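Local coordinates for protein 1-acyl-sn-glycerol-3-phosphate acyltransferase (PDB 5KYM) that probably transfers an acyl chain to the sn-2 position of lysophosphatidic acid at the membrane, giving phosphatidic acid, at residues T18-I21 and V22-G26; G219-S222 and E223-R227; V238-L241 and K242-S246. One frame throughout, in Å; residues are numbered along the deposited sequence.

Interaction 1 of 3, residues T18-I21 and V22-G26; sequences TVYI and VFYGG. With DD9 (nonane), chain F; HGX (1-heptadecanoyl-2-tridecanoyl-3-glycerol-phosphonyl choline), chain E.
Tyr20 and Tyr24, one helical turn apart, have side chains that run alongside each other in the same direction. CD2 of Tyr24 sits over one face of the Tyr20 ring, off toward its rim and 3.6 Å from Tyr20 CZ. The ring planes stand 59° apart with centroids 5.0 Å from each other, an oblique packing. Both rings meet the end of a bound nonane: Tyr24 CD2 lies 3.6 Å from its C1. With no side chain at Gly25, its CA lies against nonane C2 at 3.9 Å. A lipid acyl chain covers a face of the Tyr24 ring through its C12, while Val19 CG1 packs 3.4 Å from C17 of that chain. Val19 CG1 also brushes Phe23 CD1.

The two side chains can share one direction because each CG is anti to its own backbone N (chi1 -173° for Tyr20, 178° for Tyr24) and the residues are four apart. The helix 2-34 beneath them is not perfectly regular. Val22 N donates to Thr18 O in the usual way, but a wider pi-type turn spans 22-24: Gly25 N bonds Tyr20 O at 2.9 Å, five residues back, and Tyr24 N makes a weak bond to Val19 O. Further out, Tyr24 OH hydrogen-bonds Glu48 of helix 38-59, Tyr20 OH makes a weak bond to Arg55, Tyr20 meets Trp59 edge-to-face, and Gly25 O accepts from Tyr117.

Tyrosine thus serves two needs here: its ring offers hydrocarbon a flat apolar surface, and at Tyr24 the hydroxyl also reaches a polar partner on the neighbouring helix. This chemistry is consistent with a two-helix motif that seats the enzyme in the bilayer.

Interaction 2 of 3, residues G219-S222 and E223-R227; sequences GFSS and EEELR
From Phe220 to Ser222 the backbone is irregular and then enters helix 223-243, bringing CA of Phe220 within 5.9 Å of CA of Leu226. Ser222 keeps extended backbone angles just before the first turn, and its O accepts from Glu225 N at 3.2 Å and, weakly, from Leu226 N.

Ser222 OG adds a weak capping bond to Glu225 N. With chi1 at 63°, OG lies between the backbone N and the carbonyl carbon, near the amides of the first turn; a small hydroxyl suits this N-cap. Ser221 OG donates to Glu225 OE1 at 2.6 Å, meeting the oxygen on its syn side but 26° out of the carboxylate plane. Glu225 reaches back by an extended chain, and its other oxygen, OE2, comes to the edge of the Phe220 ring, 3.4 Å from CD1. Over one face of that ring lies Leu226 CA, a CH-pi contact 3.9 Å from the centroid, and Leu226 CD1 packs against Phe220 CE2. Replacing Phe220 by an alanine would probably open a gap beside Leu226 and leave Glu225 OE2 without the ring edge it meets. Arg227 NH1 forms a salt bridge with Glu223, 2.7 Å from OE1 and hydrogen-bonded at 3.0 Å to the syn lone pair of OE2, while Glu223 packs on helix 174-177. Val215 touches both Phe220 and Leu226.

Glutamates here are likely to be favoured by the helix start's partial positive charge. Together these features mark a serine N-cap with an aromatic residue two positions before it, folded against the first turn of the chain's last helix.

Interaction 3 of 3, residues V238-L241 and K242-S246; sequences VEEL and KARWS
Glu240 and Arg244 reach across the final turn of helix 223-243, where the chain leaves helical geometry at Arg244, in an i to i+4 salt bridge. Their side chains pass at a slant, the carboxylate and guanidinium planes 56° apart, and Glu240 OE1 stands 3.2 Å from Arg244 NH2. Opposite charges four residues apart suit this helix end, where each also meets a charged residue of the sheet: Glu240 OE1 forms a second salt bridge with Lys210, and Arg244 NH1 one with Glu67. The pair therefore belongs to a charge network linking the helix end to the neighbouring strands.

Leu241 crosses Arg244 at a slant too, its CD2 lying 3.4 Å from Arg244 NH1. It also packs on Trp189 of strand 183-189, as Val238 does, and on Phe208 of strand 207-211. With CG anti to the carbonyl carbon (chi1 -67°), the leucine branch is directed toward those strands.

Lys242 and Glu239 carry opposite charges, but NZ and OE2 remain 4.4 Å apart, too far for an ion pair in contact. The backbone holds the turn together: Lys242 N donates to Val238 O at 2.8 Å, whereas Ala243 N has weak bonds to the oxygens of Glu239 and Glu240. Arg244 N closes the turn on Glu240 O at 3.1 Å, and that oxygen also lies over one face of the Arg244 guanidinium.

Overall arrangement
The three contacts divide between the two ends of the chain. Interaction 1 is on helix 2-34, beside the bound lipid and nonane; interactions 2 and 3 mark the start and finish of helix 223-243, their centres 28 Å apart and their nearest atoms about 13 Å. Neither touches interaction 1, whose nearest atoms are about 30 Å from interaction 2 and about 24 Å from interaction 3. Centre to centre, interaction 1 is 42 Å from interaction 2, across the centre of the chain, and 35 Å from interaction 3. Thus residues 18-26 meet hydrocarbon, while 219-227 and 238-246 bound a helix whose far end packs on the five-stranded mixed sheet, away from the ligand pockets.

Interaction 1 of 3, residues T18-I21 and V22-G26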
loop_
_atom_site.group_PDB
_atom_site.type_symbol
_atom_site.label_atom_id
_atom_site.label_comp_id
_atom_site.label_asym_id
_atom_site.label_seq_id
_atom_site.Cartn_x
_atom_site.Cartn_y
_atom_site.Cartn_z
ATOM N N THR A 18 -3.570 8.552 15.662
ATOM C CA THR A 18 -4.517 7.744 16.405
ATOM C C THR A 18 -5.841 8.461 16.564
ATOM O O THR A 18 -6.901 7.923 16.279
ATOM C CB THR A 18 -3.969 7.405 17.774
ATOM O OG1 THR A 18 -2.706 6.774 17.624
ATOM C CG2 THR A 18 -4.921 6.430 18.450
ATOM N N VAL A 19 -5.777 9.698 17.009
ATOM C CA VAL A 19 -6.978 10.503 17.050
ATOM C C VAL A 19 -7.635 10.603 15.675
ATOM O O VAL A 19 -8.851 10.605 15.573
ATOM C CB VAL A 19 -6.714 11.915 17.601
ATOM C CG1 VAL A 19 -7.968 12.750 17.496
ATOM C CG2 VAL A 19 -6.302 11.851 19.055
ATOM N N TYR A 20 -6.838 10.696 14.621
ATOM C CA TYR A 20 -7.395 10.887 13.298
ATOM C C TYR A 20 -8.092 9.588 12.861
ATOM O O TYR A 20 -9.311 9.616 12.486
ATOM C CB TYR A 20 -6.329 11.359 12.326
ATOM C CG TYR A 20 -6.816 11.749 10.935
ATOM C CD1 TYR A 20 -7.058 10.782 9.980
ATOM C CD2 TYR A 20 -6.941 13.061 10.551
ATOM C CE1 TYR A 20 -7.472 11.116 8.705
ATOM C CE2 TYR A 20 -7.337 13.401 9.261
ATOM C CZ TYR A 20 -7.626 12.430 8.324
ATOM O OH TYR A 20 -8.064 12.647 6.998
ATOM N N ILE A 21 -7.383 8.449 12.956
ATOM C CA ILE A 21 -7.976 7.176 12.508
ATOM C C ILE A 21 -9.196 6.794 13.342
ATOM O O ILE A 21 -10.169 6.375 12.793
ATOM C CB ILE A 21 -6.993 6.013 12.443
ATOM C CG1 ILE A 21 -5.931 6.278 11.388
ATOM C CG2 ILE A 21 -7.691 4.746 11.976
ATOM C CD1 ILE A 21 -4.757 5.280 11.442
ATOM N N VAL A 22 -9.168 6.989 14.643
ATOM C CA VAL A 22 -10.232 6.482 15.517
ATOM C C VAL A 22 -11.426 7.439 15.538
ATOM O O VAL A 22 -12.514 7.059 15.149
ATOM C CB VAL A 22 -9.654 6.143 16.925
ATOM C CG1 VAL A 22 -10.717 6.085 17.984
ATOM C CG2 VAL A 22 -8.826 4.841 16.864
ATOM N N PHE A 23 -11.218 8.678 15.940
ATOM C CA PHE A 23 -12.343 9.597 16.126
ATOM C C PHE A 23 -12.817 10.225 14.823
ATOM O O PHE A 23 -13.991 10.184 14.513
ATOM C CB PHE A 23 -12.037 10.672 17.190
ATOM C CG PHE A 23 -11.717 10.093 18.544
ATOM C CD1 PHE A 23 -10.422 9.688 18.851
ATOM C CD2 PHE A 23 -12.693 9.953 19.496
ATOM C CE1 PHE A 23 -10.109 9.110 20.070
ATOM C CE2 PHE A 23 -12.397 9.389 20.732
ATOM C CZ PHE A 23 -11.101 8.961 21.019
ATOM N N TYR A 24 -11.927 10.796 14.034
ATOM C CA TYR A 24 -12.360 11.333 12.736
ATOM C C TYR A 24 -12.799 10.162 11.847
ATOM O O TYR A 24 -13.807 10.231 11.192
ATOM C CB TYR A 24 -11.260 12.210 12.081
ATOM C CG TYR A 24 -11.701 12.725 10.728
ATOM C CD1 TYR A 24 -12.846 13.515 10.585
ATOM C CD2 TYR A 24 -11.019 12.376 9.576
ATOM C CE1 TYR A 24 -13.265 13.928 9.337
ATOM C CE2 TYR A 24 -11.437 12.821 8.344
ATOM C CZ TYR A 24 -12.555 13.569 8.230
ATOM O OH TYR A 24 -12.954 13.945 6.966
ATOM N N GLY A 25 -12.068 9.056 11.875
ATOM C CA GLY A 25 -12.445 7.915 11.020
ATOM C C GLY A 25 -13.730 7.230 11.449
ATOM O O GLY A 25 -14.441 6.645 10.613
ATOM N N GLY A 26 -14.036 7.295 12.742
ATOM C CA GLY A 26 -15.298 6.808 13.224
ATOM C C GLY A 26 -16.380 7.683 12.639
ATOM O O GLY A 26 -17.354 7.224 12.033
HETATM C C1 DD9 F . -10.598 9.261 7.773
HETATM C C2 DD9 F . -10.443 7.753 7.678
HETATM C C3 DD9 F . -8.967 7.414 7.686
HETATM C C4 DD9 F . -8.791 5.904 7.669
HETATM C C5 DD9 F . -7.347 5.549 7.305
HETATM C C6 DD9 F . -7.262 4.042 7.094
HETATM C C7 DD9 F . -5.863 3.430 7.170
HETATM C C8 DD9 F . -5.998 1.934 6.812
HETATM C C9 DD9 F . -4.831 1.104 7.363
HETATM O O11 HGX E . -9.267 17.576 9.373
HETATM C C11 HGX E . -10.453 17.314 9.452
HETATM C C12 HGX E . -11.010 16.794 10.759
HETATM C C13 HGX E . -10.010 16.328 11.821
HETATM C C14 HGX E . -10.834 16.043 13.083
HETATM C C15 HGX E . -10.077 15.726 14.379
HETATM C C16 HGX E . -11.045 15.722 15.587
HETATM C C17 HGX E . -10.433 15.059 16.834
HETATM C C18 HGX E . -11.342 14.892 18.064
HETATM O O3 HGX E . -11.358 17.528 8.298
HETATM C C3 HGX E . -10.942 17.807 6.946
HETATM C C2 HGX E . -11.532 19.109 6.371
HETATM C C1 HGX E . -11.216 19.093 4.864
HETATM O O3P HGX E . -11.869 20.137 4.124
HETATM O O2 HGX E . -10.981 20.290 7.026
HETATM C C31 HGX E . -11.870 21.336 7.613
HETATM O O31 HGX E . -12.877 21.696 7.021
HETATM C C32 HGX E . -11.557 22.030 8.935
HETATM C C33 HGX E . -12.434 21.504 10.079
HETATM C C34 HGX E . -11.905 21.803 11.492
HETATM C C35 HGX E . -12.017 20.613 12.460
HETATM C C36 HGX E . -11.983 21.054 13.932
HETATM C C37 HGX E . -11.904 19.906 14.955
HETATM C C38 HGX E . -11.908 20.417 16.413
HETATM C C39 HGX E . -11.413 19.407 17.471
HETATM C C40 HGX E . -11.291 19.986 18.888
HETATM O O1 HGX E . -11.394 19.444 1.740
HETATM P P1 HGX E . -11.304 20.627 2.681
HETATM O O4 HGX E . -9.975 21.303 2.947
HETATM O O5 HGX E . -12.319 21.770 2.126
HETATM C C4 HGX E . -12.193 22.324 0.805
HETATM C C5 HGX E . -12.700 23.766 0.740
#

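Interaction 2 of 3, residues G219-S222 and E223-R227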
loop_
_atom_site.group_PDB
_atom_site.type_symbol
_atom_site.label_atom_id
_atom_site.label_comp_id
_atom_site.label_asym_id
_atom_site.label_seq_id
_atom_site.Cartn_x
_atom_site.Cartn_y
_atom_site.Cartn_z
ATOM N N GLY A 219 -0.327 -12.466 -21.329
ATOM C CA GLY A 219 0.872 -12.613 -22.128
ATOM C C GLY A 219 2.045 -13.367 -21.508
ATOM O O GLY A 219 3.217 -12.937 -21.693
ATOM N N PHE A 220 1.779 -14.450 -20.759
ATOM C CA PHE A 220 2.841 -15.124 -19.994
ATOM C C PHE A 220 2.582 -16.593 -19.860
ATOM O O PHE A 220 1.606 -16.994 -19.195
ATOM C CB PHE A 220 3.004 -14.536 -18.538
ATOM C CG PHE A 220 3.555 -13.131 -18.498
ATOM C CD1 PHE A 220 4.890 -12.865 -18.815
ATOM C CD2 PHE A 220 2.712 -12.065 -18.258
ATOM C CE1 PHE A 220 5.344 -11.577 -18.874
ATOM C CE2 PHE A 220 3.186 -10.776 -18.303
ATOM C CZ PHE A 220 4.494 -10.533 -18.601
ATOM N N SER A 221 3.479 -17.423 -20.377
ATOM C CA SER A 221 3.297 -18.872 -20.226
ATOM C C SER A 221 3.130 -19.411 -18.838
ATOM O O SER A 221 2.575 -20.460 -18.740
ATOM C CB SER A 221 4.404 -19.640 -20.859
ATOM O OG SER A 221 5.420 -18.792 -21.344
ATOM N N SER A 222 3.534 -18.698 -17.780
ATOM C CA SER A 222 3.326 -19.134 -16.374
ATOM C C SER A 222 3.403 -18.047 -15.358
ATOM O O SER A 222 3.860 -16.979 -15.630
ATOM C CB SER A 222 4.396 -20.129 -15.970
ATOM O OG SER A 222 5.687 -19.530 -15.994
ATOM N N GLU A 223 2.989 -18.373 -14.137
ATOM C CA GLU A 223 3.145 -17.506 -12.949
ATOM C C GLU A 223 4.573 -17.127 -12.757
ATOM O O GLU A 223 4.865 -15.991 -12.415
ATOM C CB GLU A 223 2.695 -18.229 -11.680
ATOM C CG GLU A 223 2.768 -17.361 -10.415
ATOM C CD GLU A 223 4.141 -17.285 -9.757
ATOM O OE1 GLU A 223 5.005 -18.120 -10.146
ATOM O OE2 GLU A 223 4.352 -16.420 -8.848
ATOM N N GLU A 224 5.458 -18.096 -12.922
ATOM C CA GLU A 224 6.876 -17.894 -12.720
ATOM C C GLU A 224 7.510 -16.922 -13.703
ATOM O O GLU A 224 8.489 -16.302 -13.360
ATOM C CB GLU A 224 7.592 -19.246 -12.783
ATOM C CG GLU A 224 8.921 -19.319 -12.072
ATOM C CD GLU A 224 9.971 -19.945 -12.958
ATOM O OE1 GLU A 224 10.115 -21.190 -12.896
ATOM O OE2 GLU A 224 10.584 -19.167 -13.757
ATOM N N GLU A 225 6.956 -16.780 -14.900
ATOM C CA GLU A 225 7.530 -15.932 -15.948
ATOM C C GLU A 225 7.073 -14.482 -15.779
ATOM O O GLU A 225 7.808 -13.537 -16.062
ATOM C CB GLU A 225 7.158 -16.477 -17.323
ATOM C CG GLU A 225 7.775 -15.728 -18.512
ATOM C CD GLU A 225 7.102 -16.061 -19.850
ATOM O OE1 GLU A 225 7.124 -17.282 -20.110
ATOM O OE2 GLU A 225 6.593 -15.151 -20.618
ATOM N N LEU A 226 5.836 -14.326 -15.359
ATOM C CA LEU A 226 5.211 -13.028 -15.024
ATOM C C LEU A 226 5.900 -12.390 -13.854
ATOM O O LEU A 226 6.188 -11.181 -13.854
ATOM C CB LEU A 226 3.706 -13.256 -14.657
ATOM C CG LEU A 226 2.908 -12.135 -14.007
ATOM C CD1 LEU A 226 2.794 -10.907 -14.873
ATOM C CD2 LEU A 226 1.523 -12.639 -13.698
ATOM N N ARG A 227 6.143 -13.223 -12.842
ATOM C CA ARG A 227 6.786 -12.789 -11.605
ATOM C C ARG A 227 8.135 -12.199 -11.852
ATOM O O ARG A 227 8.462 -11.149 -11.328
ATOM C CB ARG A 227 6.912 -13.928 -10.619
ATOM C CG ARG A 227 7.419 -13.490 -9.264
ATOM C CD ARG A 227 7.360 -14.620 -8.261
ATOM N NE ARG A 227 8.471 -15.491 -8.611
ATOM C CZ ARG A 227 8.384 -16.763 -8.930
ATOM N NH1 ARG A 227 7.225 -17.397 -8.885
ATOM N NH2 ARG A 227 9.489 -17.418 -9.276
#

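Interaction 3 of 3, residues V238-L241 and K242-S246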
loop_
_atom_site.group_PDB
_atom_site.type_symbol
_atom_site.label_atom_id
_atom_site.label_comp_id
_atom_site.label_asym_id
_atom_site.label_seq_id
_atom_site.Cartn_x
_atom_site.Cartn_y
_atom_site.Cartn_z
ATOM N N VAL A 238 13.482 0.951 -8.284
ATOM C CA VAL A 238 14.120 1.219 -7.016
ATOM C C VAL A 238 15.520 1.763 -7.244
ATOM O O VAL A 238 15.929 2.728 -6.613
ATOM C CB VAL A 238 14.162 -0.038 -6.154
ATOM C CG1 VAL A 238 14.902 0.227 -4.879
ATOM C CG2 VAL A 238 12.771 -0.384 -5.779
ATOM N N GLU A 239 16.229 1.157 -8.175
ATOM C CA GLU A 239 17.554 1.569 -8.507
ATOM C C GLU A 239 17.572 3.004 -9.052
ATOM O O GLU A 239 18.387 3.810 -8.618
ATOM C CB GLU A 239 18.175 0.567 -9.479
ATOM C CG GLU A 239 18.445 -0.784 -8.828
ATOM C CD GLU A 239 19.663 -0.767 -7.891
ATOM O OE1 GLU A 239 20.796 -0.406 -8.363
ATOM O OE2 GLU A 239 19.486 -1.118 -6.704
ATOM N N GLU A 240 16.706 3.316 -10.001
ATOM C CA GLU A 240 16.630 4.665 -10.548
ATOM C C GLU A 240 16.265 5.696 -9.502
ATOM O O GLU A 240 16.803 6.809 -9.497
ATOM C CB GLU A 240 15.585 4.746 -11.639
ATOM C CG GLU A 240 16.028 4.051 -12.916
ATOM C CD GLU A 240 14.988 4.089 -14.021
ATOM O OE1 GLU A 240 14.095 4.997 -13.996
ATOM O OE2 GLU A 240 15.110 3.197 -14.909
ATOM N N LEU A 241 15.324 5.322 -8.641
ATOM C CA LEU A 241 14.910 6.158 -7.533
ATOM C C LEU A 241 16.019 6.366 -6.465
ATOM O O LEU A 241 16.233 7.458 -6.013
ATOM C CB LEU A 241 13.630 5.619 -6.936
ATOM C CG LEU A 241 12.378 5.699 -7.831
ATOM C CD1 LEU A 241 11.170 5.033 -7.156
ATOM C CD2 LEU A 241 12.001 7.115 -8.111
ATOM N N LYS A 242 16.749 5.320 -6.113
ATOM C CA LYS A 242 17.830 5.338 -5.154
ATOM C C LYS A 242 18.908 6.328 -5.601
ATOM O O LYS A 242 19.650 6.866 -4.757
ATOM C CB LYS A 242 18.435 3.930 -5.003
ATOM C CG LYS A 242 19.506 3.801 -3.904
ATOM C CD LYS A 242 20.150 2.420 -3.734
ATOM C CE LYS A 242 19.107 1.439 -3.158
ATOM N NZ LYS A 242 19.427 0.106 -2.511
ATOM N N ALA A 243 19.060 6.542 -6.899
ATOM C CA ALA A 243 20.234 7.201 -7.454
ATOM C C ALA A 243 19.949 8.627 -7.870
ATOM O O ALA A 243 20.864 9.445 -7.838
ATOM C CB ALA A 243 20.759 6.412 -8.635
ATOM N N ARG A 244 18.690 8.939 -8.220
ATOM C CA ARG A 244 18.320 10.279 -8.615
ATOM C C ARG A 244 18.627 11.259 -7.543
ATOM O O ARG A 244 18.100 11.151 -6.468
ATOM C CB ARG A 244 16.851 10.391 -8.872
ATOM C CG ARG A 244 16.530 10.076 -10.313
ATOM C CD ARG A 244 15.055 10.274 -10.608
ATOM N NE ARG A 244 14.707 9.369 -11.726
ATOM C CZ ARG A 244 13.538 8.761 -11.866
ATOM N NH1 ARG A 244 12.579 8.985 -10.945
ATOM N NH2 ARG A 244 13.327 7.926 -12.913
ATOM N N TRP A 245 19.485 12.210 -7.851
ATOM C CA TRP A 245 19.587 13.458 -7.107
ATOM C C TRP A 245 18.424 14.381 -7.460
ATOM O O TRP A 245 18.031 14.507 -8.614
ATOM C CB TRP A 245 20.910 14.201 -7.434
ATOM C CG TRP A 245 21.069 15.472 -6.691
ATOM C CD1 TRP A 245 21.591 15.638 -5.423
ATOM C CD2 TRP A 245 20.648 16.757 -7.138
ATOM N NE1 TRP A 245 21.537 16.971 -5.078
ATOM C CE2 TRP A 245 20.946 17.679 -6.094
ATOM C CE3 TRP A 245 20.046 17.228 -8.324
ATOM C CZ2 TRP A 245 20.643 19.047 -6.188
ATOM C CZ3 TRP A 245 19.750 18.625 -8.443
ATOM C CH2 TRP A 245 20.046 19.505 -7.363
ATOM N N SER A 246 17.947 15.070 -6.432
ATOM C CA SER A 246 16.981 16.127 -6.536
ATOM C C SER A 246 17.126 17.108 -5.362
ATOM O O SER A 246 17.620 16.727 -4.305
ATOM C CB SER A 246 15.604 15.498 -6.530
ATOM O OG SER A 246 15.585 14.378 -5.671
#